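Local coordinates for protein bifunctional endomannanase/endoglucanase (Caldanaerobius polysaccharolyticus, PDB 3W0K) that probably hydrolyses internal beta-1,4 linkages of mannans and cellulose-like glucans as a family 5 glycoside hydrolase with a beta/alpha-barrel fold, at residues K25-F30 / R313-D318; V43-W48 / R85-C90; V125-L130 / P167-V172; M201-Y206 / F259-K264. All coordinates share one frame; numbering follows the deposited sequence.

Interaction 1. Residues K25-F30 / R313-D318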
# COMPACT_ATOMS: atom_id res chain seq x y z
N LYS A 25 2.83 -11.86 -15.55
CA LYS A 25 1.65 -11.99 -16.41
C LYS A 25 0.68 -13.09 -15.98
O LYS A 25 -0.53 -12.90 -16.05
CB LYS A 25 2.07 -12.15 -17.87
CG LYS A 25 2.74 -10.90 -18.43
CD LYS A 25 3.03 -10.99 -19.92
CE LYS A 25 4.21 -11.89 -20.22
NZ LYS A 25 4.57 -11.85 -21.66
N LYS A 26 1.20 -14.20 -15.48
CA LYS A 26 0.34 -15.29 -15.02
C LYS A 26 -0.48 -14.84 -13.80
O LYS A 26 -1.67 -15.17 -13.70
CB LYS A 26 1.16 -16.54 -14.70
CG LYS A 26 1.73 -17.23 -15.94
CD LYS A 26 2.52 -18.48 -15.56
CE LYS A 26 3.09 -19.18 -16.79
NZ LYS A 26 4.11 -18.36 -17.51
N ALA A 27 0.14 -14.09 -12.90
CA ALA A 27 -0.57 -13.59 -11.72
C ALA A 27 -1.62 -12.57 -12.15
O ALA A 27 -2.75 -12.58 -11.65
CB ALA A 27 0.41 -12.94 -10.73
N LEU A 28 -1.26 -11.70 -13.09
CA LEU A 28 -2.20 -10.70 -13.58
C LEU A 28 -3.40 -11.36 -14.25
O LEU A 28 -4.53 -10.89 -14.12
CB LEU A 28 -1.50 -9.73 -14.55
CG LEU A 28 -0.42 -8.83 -13.93
CD1 LEU A 28 0.18 -7.94 -15.00
CD2 LEU A 28 -1.02 -7.98 -12.82
N ASP A 29 -3.16 -12.47 -14.96
CA ASP A 29 -4.24 -13.22 -15.60
C ASP A 29 -5.18 -13.76 -14.53
O ASP A 29 -6.40 -13.76 -14.71
CB ASP A 29 -3.69 -14.39 -16.43
CG ASP A 29 -3.15 -13.96 -17.79
OD1 ASP A 29 -3.47 -12.85 -18.26
OD2 ASP A 29 -2.41 -14.76 -18.39
N PHE A 30 -4.62 -14.21 -13.41
CA PHE A 30 -5.45 -14.72 -12.32
C PHE A 30 -6.34 -13.61 -11.77
O PHE A 30 -7.54 -13.81 -11.57
CB PHE A 30 -4.58 -15.30 -11.19
CG PHE A 30 -5.38 -15.88 -10.05
CD1 PHE A 30 -5.64 -17.24 -9.99
CD2 PHE A 30 -5.88 -15.06 -9.05
CE1 PHE A 30 -6.39 -17.78 -8.95
CE2 PHE A 30 -6.64 -15.58 -8.00
CZ PHE A 30 -6.89 -16.95 -7.95
N ARG A 313 -7.11 -22.08 -11.27
CA ARG A 313 -6.67 -21.16 -12.31
C ARG A 313 -5.19 -20.78 -12.30
O ARG A 313 -4.84 -19.59 -12.32
CB ARG A 313 -7.59 -19.93 -12.32
CG ARG A 313 -9.02 -20.32 -12.68
CD ARG A 313 -10.02 -19.17 -12.67
NE ARG A 313 -11.34 -19.66 -13.06
CZ ARG A 313 -12.47 -18.97 -12.99
NH1 ARG A 313 -12.46 -17.72 -12.53
NH2 ARG A 313 -13.61 -19.53 -13.36
N GLY A 314 -4.34 -21.80 -12.24
CA GLY A 314 -2.90 -21.59 -12.27
C GLY A 314 -2.13 -21.52 -10.97
O GLY A 314 -0.89 -21.54 -11.00
N PHE A 315 -2.82 -21.47 -9.84
CA PHE A 315 -2.13 -21.36 -8.55
C PHE A 315 -2.76 -22.20 -7.44
O PHE A 315 -3.94 -22.55 -7.51
CB PHE A 315 -2.10 -19.89 -8.10
CG PHE A 315 -1.36 -18.97 -9.03
CD1 PHE A 315 -2.02 -18.33 -10.08
CD2 PHE A 315 0.01 -18.78 -8.89
CE1 PHE A 315 -1.33 -17.51 -10.97
CE2 PHE A 315 0.71 -17.96 -9.78
CZ PHE A 315 0.04 -17.33 -10.82
N LYS A 316 -1.96 -22.53 -6.43
CA LYS A 316 -2.42 -23.30 -5.28
C LYS A 316 -2.88 -22.24 -4.27
O LYS A 316 -2.08 -21.69 -3.52
CB LYS A 316 -1.29 -24.14 -4.71
N VAL A 317 -4.18 -21.97 -4.27
CA VAL A 317 -4.75 -20.93 -3.43
C VAL A 317 -5.49 -21.36 -2.17
O VAL A 317 -5.97 -22.49 -2.06
CB VAL A 317 -5.71 -20.03 -4.24
CG1 VAL A 317 -5.02 -19.51 -5.50
CG2 VAL A 317 -6.99 -20.79 -4.61
N ASP A 318 -5.56 -20.43 -1.23
CA ASP A 318 -6.31 -20.61 0.01
C ASP A 318 -7.70 -20.20 -0.48
O ASP A 318 -8.00 -19.00 -0.56
CB ASP A 318 -5.78 -19.64 1.08
CG ASP A 318 -6.60 -19.66 2.37
OD1 ASP A 318 -7.78 -20.06 2.37
OD2 ASP A 318 -6.05 -19.24 3.40

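Interaction 2. Residues V43-W48 / R85-C90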
# COMPACT_ATOMS: atom_id res chain seq x y z
N VAL A 43 7.57 0.94 -5.23
CA VAL A 43 8.94 0.86 -5.75
C VAL A 43 10.02 1.58 -4.94
O VAL A 43 9.73 2.47 -4.15
CB VAL A 43 9.00 1.34 -7.23
CG1 VAL A 43 7.97 0.59 -8.08
CG2 VAL A 43 8.78 2.84 -7.34
N ASP A 44 11.26 1.17 -5.18
CA ASP A 44 12.46 1.72 -4.53
C ASP A 44 13.15 2.62 -5.56
O ASP A 44 13.60 2.14 -6.60
CB ASP A 44 13.37 0.54 -4.14
CG ASP A 44 14.58 0.94 -3.32
OD1 ASP A 44 15.04 2.10 -3.40
OD2 ASP A 44 15.09 0.07 -2.59
N TYR A 45 13.23 3.92 -5.26
CA TYR A 45 13.85 4.87 -6.19
C TYR A 45 15.31 4.57 -6.52
O TYR A 45 15.84 5.08 -7.51
CB TYR A 45 13.70 6.31 -5.68
CG TYR A 45 14.73 6.75 -4.66
CD1 TYR A 45 15.86 7.46 -5.04
CD2 TYR A 45 14.57 6.45 -3.31
CE1 TYR A 45 16.82 7.87 -4.11
CE2 TYR A 45 15.52 6.85 -2.36
CZ TYR A 45 16.64 7.56 -2.78
OH TYR A 45 17.58 7.96 -1.86
N ARG A 46 15.97 3.76 -5.70
CA ARG A 46 17.37 3.41 -5.94
C ARG A 46 17.56 2.55 -7.18
O ARG A 46 18.68 2.39 -7.67
CB ARG A 46 17.98 2.74 -4.71
CG ARG A 46 18.11 3.67 -3.51
CD ARG A 46 18.69 2.94 -2.33
NE ARG A 46 17.85 1.81 -1.95
CZ ARG A 46 18.20 0.85 -1.10
NH1 ARG A 46 19.40 0.88 -0.53
NH2 ARG A 46 17.36 -0.13 -0.83
N PHE A 47 16.47 1.98 -7.69
CA PHE A 47 16.55 1.18 -8.91
C PHE A 47 16.97 2.06 -10.10
O PHE A 47 17.52 1.56 -11.07
CB PHE A 47 15.22 0.50 -9.23
CG PHE A 47 15.06 -0.86 -8.60
CD1 PHE A 47 15.72 -1.96 -9.13
CD2 PHE A 47 14.22 -1.04 -7.51
CE1 PHE A 47 15.55 -3.23 -8.58
CE2 PHE A 47 14.04 -2.31 -6.95
CZ PHE A 47 14.70 -3.41 -7.49
N TRP A 48 16.71 3.36 -10.00
CA TRP A 48 17.05 4.29 -11.08
C TRP A 48 17.87 5.49 -10.60
O TRP A 48 18.17 6.39 -11.38
CB TRP A 48 15.78 4.78 -11.79
CG TRP A 48 14.86 5.62 -10.94
CD1 TRP A 48 14.99 6.95 -10.66
CD2 TRP A 48 13.64 5.20 -10.30
NE1 TRP A 48 13.94 7.38 -9.89
CE2 TRP A 48 13.10 6.33 -9.66
CE3 TRP A 48 12.96 3.98 -10.22
CZ2 TRP A 48 11.90 6.28 -8.94
CZ3 TRP A 48 11.77 3.93 -9.50
CH2 TRP A 48 11.25 5.08 -8.87
N ARG A 85 10.22 3.56 -1.23
CA ARG A 85 11.43 4.18 -0.70
C ARG A 85 11.53 5.36 -1.65
O ARG A 85 11.63 5.19 -2.87
CB ARG A 85 12.67 3.29 -0.81
CG ARG A 85 13.94 4.04 -0.35
CD ARG A 85 15.17 3.14 -0.24
NE ARG A 85 15.05 2.19 0.85
CZ ARG A 85 15.35 2.44 2.12
NH1 ARG A 85 15.80 3.63 2.50
NH2 ARG A 85 15.20 1.48 3.04
N ALA A 86 11.35 6.55 -1.09
CA ALA A 86 11.40 7.80 -1.84
C ALA A 86 12.62 8.58 -1.39
O ALA A 86 13.24 8.23 -0.39
CB ALA A 86 10.13 8.61 -1.55
N PRO A 87 13.02 9.60 -2.16
CA PRO A 87 14.19 10.39 -1.75
C PRO A 87 14.01 10.90 -0.32
O PRO A 87 13.09 11.66 -0.03
CB PRO A 87 14.18 11.55 -2.74
CG PRO A 87 13.71 10.88 -3.99
CD PRO A 87 12.57 10.00 -3.51
N GLY A 88 14.86 10.41 0.58
CA GLY A 88 14.80 10.83 1.97
C GLY A 88 13.83 10.09 2.88
O GLY A 88 13.63 10.52 4.01
N TYR A 89 13.22 9.01 2.41
CA TYR A 89 12.30 8.26 3.27
C TYR A 89 11.83 6.89 2.84
O TYR A 89 11.48 6.65 1.69
CB TYR A 89 11.03 9.08 3.58
CG TYR A 89 10.09 8.36 4.54
CD1 TYR A 89 10.44 8.20 5.88
CD2 TYR A 89 8.88 7.81 4.12
CE1 TYR A 89 9.63 7.51 6.77
CE2 TYR A 89 8.05 7.11 5.00
CZ TYR A 89 8.43 6.97 6.33
OH TYR A 89 7.63 6.30 7.23
N CYS A 90 11.78 5.99 3.82
CA CYS A 90 11.24 4.65 3.68
C CYS A 90 10.89 4.25 5.10
O CYS A 90 11.68 4.48 6.02
CB CYS A 90 12.21 3.64 3.07
SG CYS A 90 11.40 2.01 2.79
O HOH W 1 13.81 -0.21 -0.19

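Interaction 3. Residues V125-L130 / P167-V172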
# COMPACT_ATOMS: atom_id res chain seq x y z
N VAL A 125 -2.46 9.25 -20.08
CA VAL A 125 -2.99 7.96 -19.62
C VAL A 125 -4.10 8.24 -18.62
O VAL A 125 -3.91 8.95 -17.63
CB VAL A 125 -1.90 7.08 -18.97
CG1 VAL A 125 -2.51 5.79 -18.44
CG2 VAL A 125 -0.81 6.75 -19.99
N SER A 126 -5.29 7.71 -18.91
CA SER A 126 -6.46 7.91 -18.07
C SER A 126 -6.27 7.43 -16.64
O SER A 126 -5.59 6.43 -16.40
CB SER A 126 -7.67 7.20 -18.68
OG SER A 126 -8.79 7.30 -17.82
N SER A 127 -6.88 8.14 -15.70
CA SER A 127 -6.81 7.76 -14.29
C SER A 127 -7.57 6.46 -14.05
O SER A 127 -7.48 5.86 -12.98
CB SER A 127 -7.33 8.87 -13.40
OG SER A 127 -6.40 9.94 -13.38
N LYS A 128 -8.35 6.04 -15.05
CA LYS A 128 -9.07 4.78 -14.95
C LYS A 128 -8.02 3.67 -14.87
O LYS A 128 -8.21 2.67 -14.18
CB LYS A 128 -9.95 4.59 -16.20
CG LYS A 128 -10.69 3.28 -16.26
CD LYS A 128 -11.65 3.27 -17.44
CE LYS A 128 -12.36 1.94 -17.57
NZ LYS A 128 -13.41 1.99 -18.63
N PHE A 129 -6.88 3.91 -15.52
CA PHE A 129 -5.79 2.94 -15.57
C PHE A 129 -4.54 3.25 -14.75
O PHE A 129 -3.74 2.35 -14.50
CB PHE A 129 -5.38 2.71 -17.03
CG PHE A 129 -6.44 2.03 -17.85
CD1 PHE A 129 -6.57 0.65 -17.82
CD2 PHE A 129 -7.30 2.77 -18.66
CE1 PHE A 129 -7.55 0.01 -18.57
CE2 PHE A 129 -8.28 2.14 -19.42
CZ PHE A 129 -8.41 0.75 -19.37
N LEU A 130 -4.37 4.50 -14.32
CA LEU A 130 -3.16 4.85 -13.58
C LEU A 130 -3.34 5.94 -12.52
O LEU A 130 -3.93 6.99 -12.79
CB LEU A 130 -2.06 5.28 -14.56
CG LEU A 130 -0.73 5.79 -14.01
CD1 LEU A 130 0.03 4.67 -13.31
CD2 LEU A 130 0.09 6.35 -15.16
N PRO A 167 -3.33 17.67 -15.02
CA PRO A 167 -4.46 17.95 -14.13
C PRO A 167 -5.42 16.77 -13.95
O PRO A 167 -6.20 16.74 -13.00
CB PRO A 167 -5.18 19.10 -14.84
CG PRO A 167 -4.14 19.72 -15.70
CD PRO A 167 -3.38 18.54 -16.21
N ASP A 168 -5.35 15.80 -14.86
CA ASP A 168 -6.23 14.64 -14.83
C ASP A 168 -5.68 13.42 -14.09
O ASP A 168 -6.37 12.41 -13.98
CB ASP A 168 -6.60 14.22 -16.26
CG ASP A 168 -7.28 15.33 -17.04
OD1 ASP A 168 -8.16 16.01 -16.47
OD2 ASP A 168 -6.95 15.52 -18.23
N ARG A 169 -4.46 13.52 -13.58
CA ARG A 169 -3.84 12.40 -12.86
C ARG A 169 -4.37 12.19 -11.44
O ARG A 169 -4.24 13.08 -10.58
CB ARG A 169 -2.32 12.57 -12.81
CG ARG A 169 -1.60 11.48 -12.00
CD ARG A 169 -1.76 10.09 -12.61
NE ARG A 169 -1.29 10.05 -13.99
CZ ARG A 169 -1.99 9.57 -15.01
NH1 ARG A 169 -3.20 9.05 -14.81
NH2 ARG A 169 -1.51 9.66 -16.25
N GLU A 170 -4.94 11.01 -11.20
CA GLU A 170 -5.46 10.67 -9.88
C GLU A 170 -4.28 10.46 -8.94
O GLU A 170 -3.31 9.78 -9.27
CB GLU A 170 -6.32 9.40 -9.96
CG GLU A 170 -6.93 8.98 -8.63
CD GLU A 170 -7.87 7.79 -8.78
OE1 GLU A 170 -7.55 6.70 -8.28
OE2 GLU A 170 -8.93 7.96 -9.43
N ILE A 171 -4.39 11.06 -7.76
CA ILE A 171 -3.34 10.99 -6.75
C ILE A 171 -3.87 10.36 -5.47
O ILE A 171 -5.02 10.57 -5.09
CB ILE A 171 -2.78 12.41 -6.47
CG1 ILE A 171 -2.09 12.95 -7.73
CG2 ILE A 171 -1.80 12.38 -5.30
CD1 ILE A 171 -1.79 14.43 -7.69
N VAL A 172 -3.02 9.55 -4.85
CA VAL A 172 -3.34 8.86 -3.61
C VAL A 172 -2.29 9.23 -2.57
O VAL A 172 -1.11 9.37 -2.89
CB VAL A 172 -3.28 7.32 -3.81
CG1 VAL A 172 -3.69 6.59 -2.53
CG2 VAL A 172 -4.17 6.90 -4.98
O HOH W 2 -9.37 5.60 -11.06
O HOH W 3 -8.05 10.73 -16.10

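Interaction 4. Residues M201-Y206 / F259-K264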
# COMPACT_ATOMS: atom_id res chain seq x y z
N MET A 201 -1.76 -5.11 15.11
CA MET A 201 -0.45 -5.56 14.67
C MET A 201 0.00 -6.82 15.40
O MET A 201 0.76 -7.63 14.86
CB MET A 201 0.59 -4.46 14.86
CG MET A 201 0.44 -3.27 13.92
SD MET A 201 0.90 -3.66 12.22
CE MET A 201 2.67 -3.46 12.29
N ALA A 202 -0.47 -6.99 16.64
CA ALA A 202 -0.13 -8.16 17.45
C ALA A 202 -0.59 -9.45 16.78
O ALA A 202 -0.06 -10.53 17.06
CB ALA A 202 -0.76 -8.03 18.83
N LEU A 203 -1.57 -9.34 15.90
CA LEU A 203 -2.10 -10.49 15.18
C LEU A 203 -1.52 -10.58 13.77
O LEU A 203 -0.93 -11.59 13.40
CB LEU A 203 -3.63 -10.41 15.12
CG LEU A 203 -4.44 -11.56 14.50
CD1 LEU A 203 -5.84 -11.54 15.07
CD2 LEU A 203 -4.49 -11.45 12.98
N THR A 204 -1.64 -9.49 13.01
CA THR A 204 -1.16 -9.46 11.62
C THR A 204 0.34 -9.54 11.43
O THR A 204 0.81 -10.08 10.43
CB THR A 204 -1.66 -8.22 10.89
OG1 THR A 204 -1.03 -7.06 11.43
CG2 THR A 204 -3.18 -8.08 11.03
N HIS A 205 1.11 -8.98 12.36
CA HIS A 205 2.56 -8.99 12.26
C HIS A 205 3.23 -9.81 13.35
O HIS A 205 4.38 -9.55 13.72
CB HIS A 205 3.11 -7.56 12.22
CG HIS A 205 2.95 -6.88 10.90
ND1 HIS A 205 1.71 -6.59 10.36
CD2 HIS A 205 3.86 -6.42 10.02
CE1 HIS A 205 1.88 -5.99 9.19
NE2 HIS A 205 3.17 -5.87 8.97
N TYR A 206 2.52 -10.81 13.85
CA TYR A 206 3.05 -11.70 14.89
C TYR A 206 4.30 -12.39 14.35
O TYR A 206 4.27 -13.01 13.28
CB TYR A 206 1.99 -12.73 15.28
CG TYR A 206 2.48 -13.81 16.22
CD1 TYR A 206 2.90 -13.50 17.52
CD2 TYR A 206 2.49 -15.15 15.83
CE1 TYR A 206 3.33 -14.50 18.40
CE2 TYR A 206 2.91 -16.16 16.70
CZ TYR A 206 3.32 -15.82 17.98
OH TYR A 206 3.73 -16.82 18.84
N PHE A 259 -3.31 -4.47 3.28
CA PHE A 259 -3.90 -5.16 4.42
C PHE A 259 -3.50 -6.62 4.33
O PHE A 259 -3.01 -7.08 3.29
CB PHE A 259 -5.43 -4.98 4.51
CG PHE A 259 -6.23 -5.92 3.65
CD1 PHE A 259 -7.00 -6.93 4.22
CD2 PHE A 259 -6.25 -5.77 2.26
CE1 PHE A 259 -7.79 -7.77 3.44
CE2 PHE A 259 -7.04 -6.61 1.47
CZ PHE A 259 -7.81 -7.61 2.06
N GLY A 260 -3.64 -7.34 5.44
CA GLY A 260 -3.29 -8.74 5.42
C GLY A 260 -2.70 -9.22 6.73
O GLY A 260 -2.55 -8.46 7.68
N CYS A 261 -2.32 -10.49 6.73
CA CYS A 261 -1.76 -11.13 7.91
C CYS A 261 -0.53 -11.94 7.53
O CYS A 261 -0.51 -12.61 6.50
CB CYS A 261 -2.81 -12.04 8.53
SG CYS A 261 -2.32 -12.84 10.07
N PHE A 262 0.50 -11.88 8.38
CA PHE A 262 1.74 -12.62 8.17
C PHE A 262 1.45 -14.12 8.33
O PHE A 262 0.36 -14.50 8.78
CB PHE A 262 2.79 -12.14 9.17
CG PHE A 262 4.20 -12.57 8.85
CD1 PHE A 262 4.70 -12.50 7.56
CD2 PHE A 262 5.03 -13.03 9.87
CE1 PHE A 262 6.01 -12.88 7.28
CE2 PHE A 262 6.35 -13.41 9.60
CZ PHE A 262 6.84 -13.33 8.30
N ASN A 263 2.42 -14.97 7.99
CA ASN A 263 2.21 -16.42 8.02
C ASN A 263 2.60 -17.21 9.27
O ASN A 263 2.75 -18.43 9.19
CB ASN A 263 2.82 -17.06 6.77
CG ASN A 263 4.34 -17.03 6.77
OD1 ASN A 263 4.97 -16.36 7.59
ND2 ASN A 263 4.93 -17.78 5.85
N LYS A 264 2.77 -16.54 10.40
CA LYS A 264 3.13 -17.23 11.64
C LYS A 264 1.92 -17.38 12.56
O LYS A 264 1.93 -18.17 13.50
CB LYS A 264 4.27 -16.50 12.35
CG LYS A 264 5.57 -16.50 11.57
CD LYS A 264 6.03 -17.91 11.24
CE LYS A 264 7.31 -17.89 10.42
NZ LYS A 264 7.77 -19.27 10.09
O HOH W 4 2.13 -13.89 11.64

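Interaction 1. Residues K25-F30 / R313-D318
Phe30 and Phe315 form an offset edge-to-face pair in which the edge of Phe315 is turned to the face of Phe30, the centroids 5.8 Å apart and the planes at 87°. Phe30 CD1 and Phe315 CD1 approach to 3.8 Å. Farther along the same ring, Phe315 CE1 comes within 3.6 Å of Lys26 O, a carbonyl oxygen at the ring edge near its plane. Phe315 CZ rests against the backbone of Ala27, 3.9 Å from Ala27 N. The Phe30 ring has a carbonyl neighbour of its own: its CD1 meets Arg313 O edge-on at 3.4 Å. Its tip, CZ, touches Val317 CG1 at 4.0 Å. The Phe30 CG is anti to the backbone N (chi1 -178°), which sets the ring beside the hairpin, whereas the long ends of Lys26 and Arg313 lead away. Phe293 packs against both rings, edge-to-face with Phe315, and the side chains of Phe30 and Val317 also touch Tyr312 of strand 310-312. Strands 310-312 and 315-317 make a beta hairpin whose two-residue turn, Arg313 and Gly314, has positive phi at both positions. Just beyond it, Asp318 N-caps helix 319-327. The arrangement is thus an aromatic cluster that packs the C-terminal beta hairpin on helix 25-33, on the outside of an (alpha/beta)8 barrel.

Interaction 2. Residues V43-W48 / R85-C90
Asp44 and Arg85 pair at the C-terminal end of barrel strand 38-44, the rim that carries the active site in TIM-barrel glycosidases. A parallel beta bridge joins them: Arg85 N donates to Val43 O at 3.2 Å, and Tyr45 N donates to Arg85 O at 3.1 Å. Their side chains run alongside each other in the same direction, with Arg85 CD 3.3 Å from Asp44 OD1. The charged groups do not bond directly. Water 1 spans them, donating to Asp44 OD2 (2.7 Å) and accepting from Arg85 NE (2.9 Å). Asp44 is instead gripped side-on by Arg46 in a salt bridge, NE donating to OD1 and NH2 to OD2, each at the oxygen's syn lone pair and in the guanidinium plane; OD1 also accepts from Arg46 N, an Asx turn. Arg85 NE sits over one face of the Arg46 guanidinium, 3.7 Å from Arg46 NH2, and the carboxylate probably eases this approach of like charges. An alanine in place of Asp44 would probably leave Arg46 without its carboxylate partner and free to turn, with the nearby Arg85 charge less well offset on that side. Tyr45, its CG between the backbone N and carbonyl carbon (chi1 83°), takes Pro87 CA over one ring face, a CH-pi contact 4.1 Å from the centroid, and Arg46 CG over the other. Glu97 is hydrogen-bonded to Tyr45 OH and salt-bridged to Arg85 NH1. Within the type II turn Ala86-Tyr89, Ala86 and Pro87 pack on helix 105-121, while Val43 and Trp48 touch Leu83 of strand 78-83.

Interaction 3. Residues V125-L130 / P167-V172
Val125 presents its carbonyl oxygen to the guanidinium of Arg169, which grips it end-on: NH1 and NH2 each donate to Val125 O at 2.9 Å, with the oxygen only 11° out of the guanidinium plane. Ser126 shapes the bend that follows, its OG accepting from Lys128 N in an ST turn. Ser127 is the pivot of the contact. Its OG, anti to the carbonyl carbon (chi1 -72°), donates a short 2.5 Å bond to Asp168 O in that carbonyl's plane and accepts from Glu170 N at 2.8 Å, so one hydroxyl bridges two peptide groups of the segment 167-172. Two waters extend the link: water 2 donates to both Ser127 O and Glu170 OE2, and water 3 joins Ser127 N to Asp168 O. At Leu130, CD2 lies over the centre of the guanidinium face, 3.8 Å above its plane, and Leu130 O takes a weak bond from Arg169 NH1. Bends at chi2 and chi3 fold the arginine chain back to these partners, and Phe132 adds a cation-pi contact. The arrangement joins the loops that enter strands 130-133 and 170-174, neighbouring parallel strands, at the N-terminal end of a TIM barrel.

Interaction 4. Residues M201-Y206 / F259-K264
Thr204 packs its side chain against the carbonyl of Gly260. From the start of that side chain, CB lies 3.3 Å from Gly260 O, and CG2 touches the same oxygen at 3.4 Å; Gly260 O is buried here and has no hydrogen-bonding partner in the model. The hydroxyl branch goes elsewhere. Set between the backbone N and the carbonyl carbon (chi1 69°), OG1 accepts from His205 ND1 at 3.0 Å, in the plane of the imidazole, and is also hydrogen-bonded to Tyr198 O. An alanine here would probably leave His205 ND1 without this acceptor and its imidazole less firmly fixed in rotation, besides stripping the methyl from beside Gly260. The backbone of Thr204 supplies the direct hydrogen bond between the segments: Phe262 N donates to Thr204 O at 2.7 Å, in the carbonyl plane. Around it, Leu203 CD2 meets Cys261 SG at 3.9 Å. Tyr206 O lies at the edge of the Phe262 ring, 3.5 Å from Phe262 CD2. Water 4 donates to Tyr206 O and accepts from Lys264 N, carrying the link on to where Lys264 CB packs against Tyr206. The His205 ring, with Met201 CE over the centre of one face, also meets Tyr198, Phe297 and Trp210, and the His205 side chain is about 4 Å from a bound Tris molecule, probably from the crystallisation liquor. Loops following the sixth and seventh strands of a TIM barrel meet here beside what is probably the active-site pocket, at the strands' C-terminal end, where family 5 glycosidases have their catalytic site.

Overall arrangement
All four contacts lie in or on one (alpha/beta)8 barrel, and none touches another. Interactions 2 and 4 involve loops at the C-terminal ends of the strands, with centres 25 Å apart and nearest atoms about 12 Å apart; interaction 4 borders the Tris molecule that may mark the active-site pocket. Interaction 3 joins loops at the opposite end of the strands; it reaches the same sheet as interaction 2, centre to centre 21 Å, and lies across the chain's centre from interaction 4, their centres about 32 Å apart. Interaction 1 lies on the periphery, its centre about 21 Å from the centre of the chain, and its residue ranges enclose the other three in sequence, bringing the first helix to the final hairpin.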